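Local coordinates for stromal cell-derived factor 2-like protein (Arabidopsis thaliana, PDB 3MAL), which takes part in endoplasmic reticulum protein quality control and the unfolded protein response, in a complex with ERDJ3B and BIP1 needed for accumulation of the immune receptor EFR, at residues Glu17-Lys25 / Val57-Pro68; Asp150-His158 / Glu171-Asn182. All coordinates share one frame; numbering follows the deposited sequence. Where two conformers were deposited one is given.

Interaction 1: Glu17-Lys25 / Val57-Pro68; sequences EITYGSAIK and VVDSNSYWIVKP
Lys25 lays its aliphatic chain across one face of the Tyr63 ring: CE sits 3.9 Å from the ring centroid and only 23° off the ring normal, a CH-pi contact displaced toward the rim. The chain is extended beyond CG, which stands beside the backbone N (chi1 -59°), and this straight course carries the ammonium past the ring to the loop at Val57-Asp59. There NZ donates to two waters. One, 2.7 Å from NZ, also accepts from Asp59 N; the other also donates to Ser62 OG. NZ makes a salt bridge to Glu188 as well, whose carbonyl accepts from the Tyr63 hydroxyl. Behind this end the backbones pair as antiparallel strands. Ile24 and Trp64 form a hydrogen-bonded pair, Ile24 N to Trp64 O at 2.9 Å with a return bond from Trp64 N to Ile24 O, and Ala23 faces Ile65 as the adjoining non-hydrogen-bonded pair. These are neighbouring strands of the six-stranded barrel of the beta-trefoil, within the first MIR repeat. The type II turn Thr19-Ser22 extends the pairing: Gly21 N reaches Val66 O at 2.8 Å, nearly straight at 173°, and Val66 N returns a bond to Ser22 O. On the face shared by Ile24 and Trp64, Ile24 CD1 meets Val66 CG2 at 3.9 Å, with Leu88 of the next barrel strand touching all three residues. On the other face Ile65, in one of its two conformers, packs CD1 on Ala23 CB. Within the turn, Tyr20 brings CD2 within 3.6 Å of Pro68 CD, its ring meeting the proline obliquely.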
loop_
_atom_site.group_PDB
_atom_site.type_symbol
_atom_site.label_atom_id
_atom_site.label_comp_id
_atom_site.label_asym_id
_atom_site.label_seq_id
_atom_site.Cartn_x
_atom_site.Cartn_y
_atom_site.Cartn_z
ATOM N N GLU A 17 9.088 0.849 15.819
ATOM C CA GLU A 17 8.408 -0.436 15.525
ATOM C C GLU A 17 6.980 -0.204 15.031
ATOM O O GLU A 17 6.149 0.439 15.690
ATOM C CB GLU A 17 8.420 -1.420 16.707
ATOM C CG GLU A 17 9.797 -1.896 17.138
ATOM C CD GLU A 17 10.386 -0.983 18.196
ATOM O OE1 GLU A 17 9.875 0.158 18.357
ATOM O OE2 GLU A 17 11.343 -1.418 18.888
ATOM N N ILE A 18 6.671 -0.740 13.870
ATOM C CA ILE A 18 5.358 -0.476 13.325
ATOM C C ILE A 18 4.377 -1.546 13.794
ATOM O O ILE A 18 4.560 -2.729 13.509
ATOM C CB ILE A 18 5.412 -0.438 11.791
ATOM C CG1 ILE A 18 6.329 0.711 11.322
ATOM C CG2 ILE A 18 4.005 -0.372 11.213
ATOM C CD1 ILE A 18 6.560 0.743 9.818
ATOM N N THR A 19 3.331 -1.141 14.507
ATOM C CA THR A 19 2.403 -2.099 15.113
ATOM C C THR A 19 1.053 -2.074 14.394
ATOM O O THR A 19 0.723 -1.088 13.731
ATOM C CB THR A 19 2.154 -1.753 16.602
ATOM O OG1 THR A 19 1.835 -0.356 16.709
ATOM C CG2 THR A 19 3.404 -2.055 17.447
ATOM N N TYR A 20 0.258 -3.133 14.536
ATOM C CA TYR A 20 -1.079 -3.093 13.953
ATOM C C TYR A 20 -1.873 -1.962 14.595
ATOM O O TYR A 20 -1.740 -1.708 15.804
ATOM C CB TYR A 20 -1.804 -4.431 14.125
ATOM C CG TYR A 20 -1.179 -5.551 13.319
ATOM C CD1 TYR A 20 -0.309 -6.474 13.925
ATOM C CD2 TYR A 20 -1.437 -5.687 11.963
ATOM C CE1 TYR A 20 0.290 -7.493 13.186
ATOM C CE2 TYR A 20 -0.854 -6.750 11.223
ATOM C CZ TYR A 20 0.007 -7.631 11.847
ATOM O OH TYR A 20 0.608 -8.657 11.137
ATOM N N GLY A 21 -2.699 -1.294 13.789
ATOM C CA GLY A 21 -3.449 -0.147 14.275
ATOM C C GLY A 21 -2.743 1.178 14.024
ATOM O O GLY A 21 -3.325 2.233 14.231
ATOM N N SER A 22 -1.492 1.127 13.573
ATOM C CA SER A 22 -0.750 2.359 13.382
ATOM C C SER A 22 -1.118 3.030 12.055
ATOM O O SER A 22 -1.586 2.366 11.105
ATOM C CB SER A 22 0.753 2.106 13.461
ATOM O OG SER A 22 1.224 1.752 12.184
ATOM N N ALA A 23 -0.944 4.354 12.020
ATOM C CA ALA A 23 -1.132 5.117 10.784
ATOM C C ALA A 23 0.234 5.410 10.155
ATOM O O ALA A 23 1.162 5.860 10.832
ATOM C CB ALA A 23 -1.890 6.416 11.038
ATOM N N ILE A 24 0.354 5.123 8.861
ATOM C CA ILE A 24 1.627 5.284 8.160
ATOM C C ILE A 24 1.459 5.970 6.811
ATOM O O ILE A 24 0.368 5.955 6.230
ATOM C CB ILE A 24 2.352 3.925 7.928
ATOM C CG1 ILE A 24 1.594 3.049 6.921
ATOM C CG2 ILE A 24 2.682 3.244 9.289
ATOM C CD1 ILE A 24 2.372 1.821 6.428
ATOM N N LYS A 25 2.544 6.579 6.339
ATOM C CA LYS A 25 2.723 6.816 4.920
ATOM C C LYS A 25 3.723 5.784 4.379
ATOM O O LYS A 25 4.542 5.235 5.129
ATOM C CB LYS A 25 3.174 8.241 4.652
ATOM C CG LYS A 25 2.193 9.275 5.161
ATOM C CD LYS A 25 2.493 10.658 4.571
ATOM C CE LYS A 25 1.450 11.676 5.058
ATOM N NZ LYS A 25 1.797 13.042 4.570
ATOM N N VAL A 57 4.258 16.684 0.710
ATOM C CA VAL A 57 4.345 16.241 2.103
ATOM C C VAL A 57 3.010 16.328 2.848
ATOM O O VAL A 57 2.633 15.413 3.610
ATOM C CB VAL A 57 5.425 17.078 2.910
ATOM C CG1 VAL A 57 5.396 16.734 4.394
ATOM C CG2 VAL A 57 6.797 16.877 2.368
ATOM N N VAL A 58 2.291 17.437 2.683
ATOM C CA VAL A 58 1.049 17.551 3.440
ATOM C C VAL A 58 -0.203 17.148 2.666
ATOM O O VAL A 58 -0.646 17.809 1.734
ATOM C CB VAL A 58 0.964 18.800 4.425
ATOM C CG1 VAL A 58 2.190 19.699 4.357
ATOM C CG2 VAL A 58 -0.403 19.535 4.430
ATOM N N ASP A 59 -0.739 16.005 3.080
ATOM C CA ASP A 59 -1.764 15.305 2.329
ATOM C C ASP A 59 -2.353 14.204 3.208
ATOM O O ASP A 59 -1.728 13.163 3.393
ATOM C CB ASP A 59 -1.146 14.693 1.063
ATOM C CG ASP A 59 -2.180 14.045 0.193
ATOM O OD1 ASP A 59 -2.053 12.837 -0.087
ATOM O OD2 ASP A 59 -3.129 14.752 -0.185
ATOM N N SER A 60 -3.540 14.440 3.774
ATOM C CA SER A 60 -4.185 13.437 4.652
ATOM C C SER A 60 -4.518 12.181 3.843
ATOM O O SER A 60 -4.549 11.076 4.382
ATOM C CB SER A 60 -5.446 14.006 5.314
ATOM O OG SER A 60 -6.325 14.520 4.341
ATOM N N ASN A 61 -4.715 12.367 2.530
ATOM C CA ASN A 61 -4.953 11.270 1.588
ATOM C C ASN A 61 -3.774 10.310 1.392
ATOM O O ASN A 61 -3.917 9.290 0.683
ATOM C CB ASN A 61 -5.401 11.821 0.219
ATOM C CG ASN A 61 -6.868 12.192 0.188
ATOM O OD1 ASN A 61 -7.662 11.661 0.963
ATOM N ND2 ASN A 61 -7.241 13.110 -0.708
ATOM N N SER A 62 -2.638 10.606 2.033
ATOM C CA SER A 62 -1.496 9.689 2.029
ATOM C C SER A 62 -1.419 8.731 3.212
ATOM O O SER A 62 -0.473 7.928 3.293
ATOM C CB SER A 62 -0.180 10.470 1.929
ATOM O OG SER A 62 -0.078 11.087 0.665
ATOM N N TYR A 63 -2.378 8.822 4.142
ATOM C CA TYR A 63 -2.351 7.964 5.329
ATOM C C TYR A 63 -3.122 6.666 5.149
ATOM O O TYR A 63 -4.211 6.651 4.551
ATOM C CB TYR A 63 -2.850 8.707 6.567
ATOM C CG TYR A 63 -1.760 9.492 7.250
ATOM C CD1 TYR A 63 -1.763 10.896 7.248
ATOM C CD2 TYR A 63 -0.712 8.828 7.889
ATOM C CE1 TYR A 63 -0.728 11.613 7.892
ATOM C CE2 TYR A 63 0.312 9.524 8.513
ATOM C CZ TYR A 63 0.302 10.908 8.497
ATOM O OH TYR A 63 1.335 11.551 9.124
ATOM N N TRP A 64 -2.517 5.590 5.668
ATOM C CA TRP A 64 -3.036 4.222 5.611
ATOM C C TRP A 64 -2.963 3.623 7.031
ATOM O O TRP A 64 -1.979 3.845 7.741
ATOM C CB TRP A 64 -2.188 3.369 4.632
ATOM C CG TRP A 64 -2.171 3.937 3.245
ATOM C CD1 TRP A 64 -1.329 4.927 2.759
ATOM C CD2 TRP A 64 -3.053 3.590 2.167
ATOM N NE1 TRP A 64 -1.648 5.207 1.447
ATOM C CE2 TRP A 64 -2.701 4.400 1.061
ATOM C CE3 TRP A 64 -4.095 2.662 2.025
ATOM C CZ2 TRP A 64 -3.347 4.301 -0.179
ATOM C CZ3 TRP A 64 -4.759 2.572 0.785
ATOM C CH2 TRP A 64 -4.379 3.394 -0.299
ATOM N N ILE A 65 -3.981 2.854 7.418
ATOM C CA ILE A 65 -3.944 2.096 8.684
ATOM C C ILE A 65 -3.485 0.642 8.457
ATOM O O ILE A 65 -4.050 -0.074 7.622
ATOM C CB ILE A 65 -5.299 2.143 9.435
ATOM C CG1 ILE A 65 -5.734 3.592 9.667
ATOM C CG2 ILE A 65 -5.188 1.428 10.785
ATOM C CD1 ILE A 65 -4.689 4.358 10.483
ATOM N N VAL A 66 -2.440 0.199 9.172
ATOM C CA VAL A 66 -1.959 -1.183 9.042
ATOM C C VAL A 66 -2.891 -2.105 9.842
ATOM O O VAL A 66 -3.089 -1.908 11.052
ATOM C CB VAL A 66 -0.530 -1.350 9.604
ATOM C CG1 VAL A 66 0.007 -2.760 9.329
ATOM C CG2 VAL A 66 0.395 -0.276 9.063
ATOM N N LYS A 67 -3.476 -3.091 9.160
ATOM C CA LYS A 67 -4.395 -4.022 9.819
ATOM C C LYS A 67 -4.083 -5.507 9.528
ATOM O O LYS A 67 -3.507 -5.840 8.472
ATOM C CB LYS A 67 -5.848 -3.686 9.443
ATOM C CG LYS A 67 -6.365 -2.399 10.091
ATOM C CD LYS A 67 -7.877 -2.171 9.825
ATOM C CE LYS A 67 -8.285 -0.832 10.426
ATOM N NZ LYS A 67 -9.777 -0.589 10.501
ATOM N N PRO A 68 -4.452 -6.401 10.471
ATOM C CA PRO A 68 -4.350 -7.839 10.222
ATOM C C PRO A 68 -5.495 -8.327 9.325
ATOM O O PRO A 68 -6.403 -7.555 8.986
ATOM C CB PRO A 68 -4.461 -8.435 11.639
ATOM C CG PRO A 68 -5.355 -7.526 12.347
ATOM C CD PRO A 68 -5.019 -6.123 11.807
HETATM O O HOH W 1 2.029 12.843 1.452
HETATM O O HOH W 2 0.064 14.854 5.652
#

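Interaction 2: Asp150-His158 / Glu171-Asn182; sequences DTSGYLHSH and EVCGIREKKADN
His156 has its ring held between two parts of the same segment, with Ile175 CG2 over one face, 4.1 Å from the centroid, and the carbonyl O of Asp181, less surely placed, over the other. Asn182 ND2 lies at the ring edge, in plane; its amide is turned 60° from the ring, ND2 donating to Glu177 O while OD1 accepts from Lys179 N and Arg145. The imidazole reaches this slot because His156 CG lies opposite the backbone N (chi1 -164°). The strands beneath form an antiparallel hairpin in the third MIR repeat of the beta-trefoil: Tyr154 N bonds Ile175 O at 2.8 Å, and Cys173 N bonds His156 O at 2.9 Å, nearly straight. Tyr154 and Lys178 meet obliquely, Lys178 CE 3.3 Å from Tyr154 OH. His158 NE2 donates to Glu171 OE1 at 2.8 Å, the acceptor close to the ring plane and the carboxylate 22° from coplanar. Ser104, Ile106 and Ser107 also bond that carboxylate. Arg176 rests its guanidinium face over Thr151 O, 3.4 Å above the plane. His156 ND1 is buried without a partner, whereas the carboxylate orienting His158 has three other donors, so any stabilisation of a protonated imidazole would probably be shared.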
loop_
_atom_site.group_PDB
_atom_site.type_symbol
_atom_site.label_atom_id
_atom_site.label_comp_id
_atom_site.label_asym_id
_atom_site.label_seq_id
_atom_site.Cartn_x
_atom_site.Cartn_y
_atom_site.Cartn_z
ATOM N N ASP A 150 -2.906 -12.732 -3.859
ATOM C CA ASP A 150 -3.697 -13.426 -4.890
ATOM C C ASP A 150 -3.071 -13.436 -6.274
ATOM O O ASP A 150 -3.233 -14.411 -7.019
ATOM C CB ASP A 150 -5.151 -12.896 -4.937
ATOM C CG ASP A 150 -5.991 -13.397 -3.763
ATOM O OD1 ASP A 150 -5.531 -14.313 -3.063
ATOM O OD2 ASP A 150 -7.098 -12.880 -3.517
ATOM N N THR A 151 -2.359 -12.362 -6.622
ATOM C CA THR A 151 -1.748 -12.238 -7.940
ATOM C C THR A 151 -0.238 -12.427 -7.935
ATOM O O THR A 151 0.359 -12.572 -8.993
ATOM C CB THR A 151 -2.008 -10.846 -8.575
ATOM O OG1 THR A 151 -1.499 -9.827 -7.706
ATOM C CG2 THR A 151 -3.491 -10.609 -8.844
ATOM N N SER A 152 0.378 -12.391 -6.754
ATOM C CA SER A 152 1.840 -12.351 -6.617
ATOM C C SER A 152 2.521 -11.069 -7.155
ATOM O O SER A 152 3.743 -11.031 -7.260
ATOM C CB SER A 152 2.495 -13.606 -7.234
ATOM O OG SER A 152 2.033 -14.767 -6.603
ATOM N N GLY A 153 1.749 -10.020 -7.453
ATOM C CA GLY A 153 2.312 -8.729 -7.867
ATOM C C GLY A 153 2.973 -7.950 -6.722
ATOM O O GLY A 153 2.404 -7.863 -5.627
ATOM N N TYR A 154 4.177 -7.417 -6.936
ATOM C CA TYR A 154 4.782 -6.501 -5.965
ATOM C C TYR A 154 4.201 -5.122 -6.224
ATOM O O TYR A 154 4.119 -4.694 -7.381
ATOM C CB TYR A 154 6.315 -6.444 -6.111
ATOM C CG TYR A 154 6.955 -7.766 -5.845
ATOM C CD1 TYR A 154 7.081 -8.236 -4.533
ATOM C CD2 TYR A 154 7.382 -8.584 -6.893
ATOM C CE1 TYR A 154 7.664 -9.460 -4.260
ATOM C CE2 TYR A 154 7.977 -9.825 -6.627
ATOM C CZ TYR A 154 8.100 -10.254 -5.294
ATOM O OH TYR A 154 8.661 -11.476 -4.973
ATOM N N LEU A 155 3.775 -4.452 -5.152
ATOM C CA LEU A 155 3.380 -3.051 -5.223
ATOM C C LEU A 155 4.532 -2.255 -5.860
ATOM O O LEU A 155 5.686 -2.313 -5.397
ATOM C CB LEU A 155 3.083 -2.515 -3.803
ATOM C CG LEU A 155 2.570 -1.073 -3.757
ATOM C CD1 LEU A 155 1.132 -1.021 -4.302
ATOM C CD2 LEU A 155 2.629 -0.558 -2.312
ATOM N N HIS A 156 4.206 -1.473 -6.883
ATOM C CA HIS A 156 5.217 -0.913 -7.771
ATOM C C HIS A 156 4.846 0.518 -8.133
ATOM O O HIS A 156 3.670 0.828 -8.261
ATOM C CB HIS A 156 5.249 -1.758 -9.059
ATOM C CG HIS A 156 6.471 -1.549 -9.891
ATOM N ND1 HIS A 156 6.532 -0.607 -10.899
ATOM C CD2 HIS A 156 7.666 -2.178 -9.887
ATOM C CE1 HIS A 156 7.721 -0.655 -11.470
ATOM N NE2 HIS A 156 8.421 -1.608 -10.884
ATOM N N SER A 157 5.847 1.397 -8.253
ATOM C CA SER A 157 5.651 2.671 -8.918
ATOM C C SER A 157 6.861 3.024 -9.790
ATOM O O SER A 157 7.833 2.255 -9.895
ATOM C CB SER A 157 5.336 3.796 -7.912
ATOM O OG SER A 157 4.635 4.860 -8.552
ATOM N N HIS A 158 6.777 4.186 -10.433
ATOM C CA HIS A 158 7.777 4.633 -11.417
ATOM C C HIS A 158 7.435 6.040 -11.896
ATOM O O HIS A 158 6.343 6.546 -11.652
ATOM C CB HIS A 158 7.885 3.704 -12.642
ATOM C CG HIS A 158 6.580 3.106 -13.101
ATOM N ND1 HIS A 158 6.518 1.911 -13.790
ATOM C CD2 HIS A 158 5.297 3.520 -12.960
ATOM C CE1 HIS A 158 5.257 1.616 -14.060
ATOM N NE2 HIS A 158 4.492 2.581 -13.571
ATOM N N GLU A 171 1.562 6.628 -11.712
ATOM C CA GLU A 171 0.905 5.321 -11.718
ATOM C C GLU A 171 1.442 4.446 -10.591
ATOM O O GLU A 171 2.656 4.385 -10.353
ATOM C CB GLU A 171 1.130 4.584 -13.047
ATOM C CG GLU A 171 0.145 3.425 -13.270
ATOM C CD GLU A 171 0.610 2.464 -14.346
ATOM O OE1 GLU A 171 1.809 2.155 -14.377
ATOM O OE2 GLU A 171 -0.221 2.011 -15.150
ATOM N N VAL A 172 0.525 3.756 -9.919
ATOM C CA VAL A 172 0.894 2.670 -9.019
ATOM C C VAL A 172 0.321 1.396 -9.637
ATOM O O VAL A 172 -0.806 1.396 -10.150
ATOM C CB VAL A 172 0.369 2.929 -7.585
ATOM C CG1 VAL A 172 0.590 1.696 -6.663
ATOM C CG2 VAL A 172 1.060 4.173 -7.019
ATOM N N CYS A 173 1.117 0.329 -9.642
ATOM C CA CYS A 173 0.674 -0.929 -10.263
ATOM C C CYS A 173 1.370 -2.099 -9.575
ATOM O O CYS A 173 2.099 -1.896 -8.605
ATOM C CB CYS A 173 0.969 -0.913 -11.766
ATOM S SG CYS A 173 2.718 -0.806 -12.171
ATOM N N GLY A 174 1.103 -3.317 -10.055
ATOM C CA GLY A 174 1.758 -4.529 -9.558
ATOM C C GLY A 174 2.538 -5.174 -10.694
ATOM O O GLY A 174 2.036 -5.234 -11.830
ATOM N N ILE A 175 3.787 -5.581 -10.424
ATOM C CA ILE A 175 4.592 -6.342 -11.411
ATOM C C ILE A 175 5.157 -7.586 -10.770
ATOM O O ILE A 175 5.202 -7.713 -9.535
ATOM C CB ILE A 175 5.749 -5.535 -12.090
ATOM C CG1 ILE A 175 6.953 -5.405 -11.137
ATOM C CG2 ILE A 175 5.228 -4.180 -12.651
ATOM C CD1 ILE A 175 8.206 -4.890 -11.785
ATOM N N ARG A 176 5.607 -8.510 -11.596
ATOM C CA ARG A 176 5.910 -9.826 -11.068
ATOM C C ARG A 176 7.337 -10.040 -10.597
ATOM O O ARG A 176 7.594 -10.998 -9.885
ATOM C CB ARG A 176 5.497 -10.882 -12.075
ATOM C CG ARG A 176 4.011 -10.746 -12.441
ATOM C CD ARG A 176 3.154 -11.823 -11.844
ATOM N NE ARG A 176 1.740 -11.596 -12.133
ATOM C CZ ARG A 176 0.856 -12.571 -12.363
ATOM N NH1 ARG A 176 1.252 -13.848 -12.374
ATOM N NH2 ARG A 176 -0.416 -12.276 -12.602
ATOM N N GLU A 177 8.250 -9.150 -10.975
ATOM C CA GLU A 177 9.659 -9.264 -10.594
ATOM C C GLU A 177 10.081 -8.233 -9.543
ATOM O O GLU A 177 9.662 -7.071 -9.594
ATOM C CB GLU A 177 10.563 -9.041 -11.834
ATOM C CG GLU A 177 10.367 -10.058 -12.965
ATOM C CD GLU A 177 9.070 -9.848 -13.724
ATOM O OE1 GLU A 177 8.707 -8.691 -14.019
ATOM O OE2 GLU A 177 8.401 -10.837 -14.009
ATOM N N LYS A 178 10.993 -8.644 -8.661
ATOM C CA LYS A 178 11.641 -7.717 -7.729
ATOM C C LYS A 178 12.521 -6.759 -8.498
ATOM O O LYS A 178 13.359 -7.177 -9.314
ATOM C CB LYS A 178 12.472 -8.468 -6.675
ATOM C CG LYS A 178 11.672 -9.451 -5.860
ATOM C CD LYS A 178 12.490 -9.946 -4.654
ATOM C CE LYS A 178 11.585 -10.680 -3.708
ATOM N NZ LYS A 178 12.306 -11.074 -2.455
ATOM N N LYS A 179 12.302 -5.467 -8.290
ATOM C CA LYS A 179 13.122 -4.444 -8.913
ATOM C C LYS A 179 13.315 -3.299 -7.943
ATOM O O LYS A 179 12.626 -3.219 -6.915
ATOM C CB LYS A 179 12.450 -3.903 -10.189
ATOM C CG LYS A 179 12.222 -4.925 -11.293
ATOM C CD LYS A 179 11.618 -4.233 -12.532
ATOM C CE LYS A 179 11.429 -5.227 -13.671
ATOM N NZ LYS A 179 10.836 -4.604 -14.905
ATOM N N ALA A 180 14.225 -2.391 -8.280
ATOM C CA ALA A 180 14.453 -1.184 -7.481
ATOM C C ALA A 180 13.154 -0.373 -7.293
ATOM O O ALA A 180 12.915 0.186 -6.221
ATOM C CB ALA A 180 15.538 -0.332 -8.133
ATOM N N ASP A 181 12.320 -0.340 -8.333
ATOM C CA ASP A 181 11.051 0.414 -8.312
ATOM C C ASP A 181 9.917 -0.297 -7.576
ATOM O O ASP A 181 8.773 0.170 -7.617
ATOM C CB ASP A 181 10.575 0.732 -9.742
ATOM C CG ASP A 181 11.360 1.862 -10.402
ATOM O OD1 ASP A 181 11.804 2.802 -9.720
ATOM O OD2 ASP A 181 11.515 1.813 -11.639
ATOM N N ASN A 182 10.185 -1.428 -6.920
ATOM C CA ASN A 182 9.177 -1.948 -5.975
ATOM C C ASN A 182 9.652 -2.058 -4.521
ATOM O O ASN A 182 9.128 -2.838 -3.739
ATOM C CB ASN A 182 8.392 -3.190 -6.491
ATOM C CG ASN A 182 9.263 -4.241 -7.142
ATOM O OD1 ASN A 182 10.143 -4.826 -6.499
ATOM N ND2 ASN A 182 8.974 -4.545 -8.423
HETATM O O HOH W 3 5.559 -12.356 -8.567
HETATM O O HOH W 4 6.676 -4.064 -3.220
#

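From the N terminus, the chain enters the first barrel strand through 17-25, runs through strands 34-38 and 49-54, and returns at 57-68, where interaction 1 closes a loop of 31 intervening residues within MIR 1. It then passes through MIR 2 before 150-158 opens interaction 2, which closes a much shorter hairpin of 12 intervening residues at 171-182 in MIR 3. The two loops follow in series, neither nested nor crossed. The centres of interaction 1 and interaction 2 are about 20 Å apart, on opposite sides of the chain's centre. Interaction 1 ties two barrel strands, whereas interaction 2 joins two strands of the second sheet, with Leu155 also touching Leu26 of the first barrel strand.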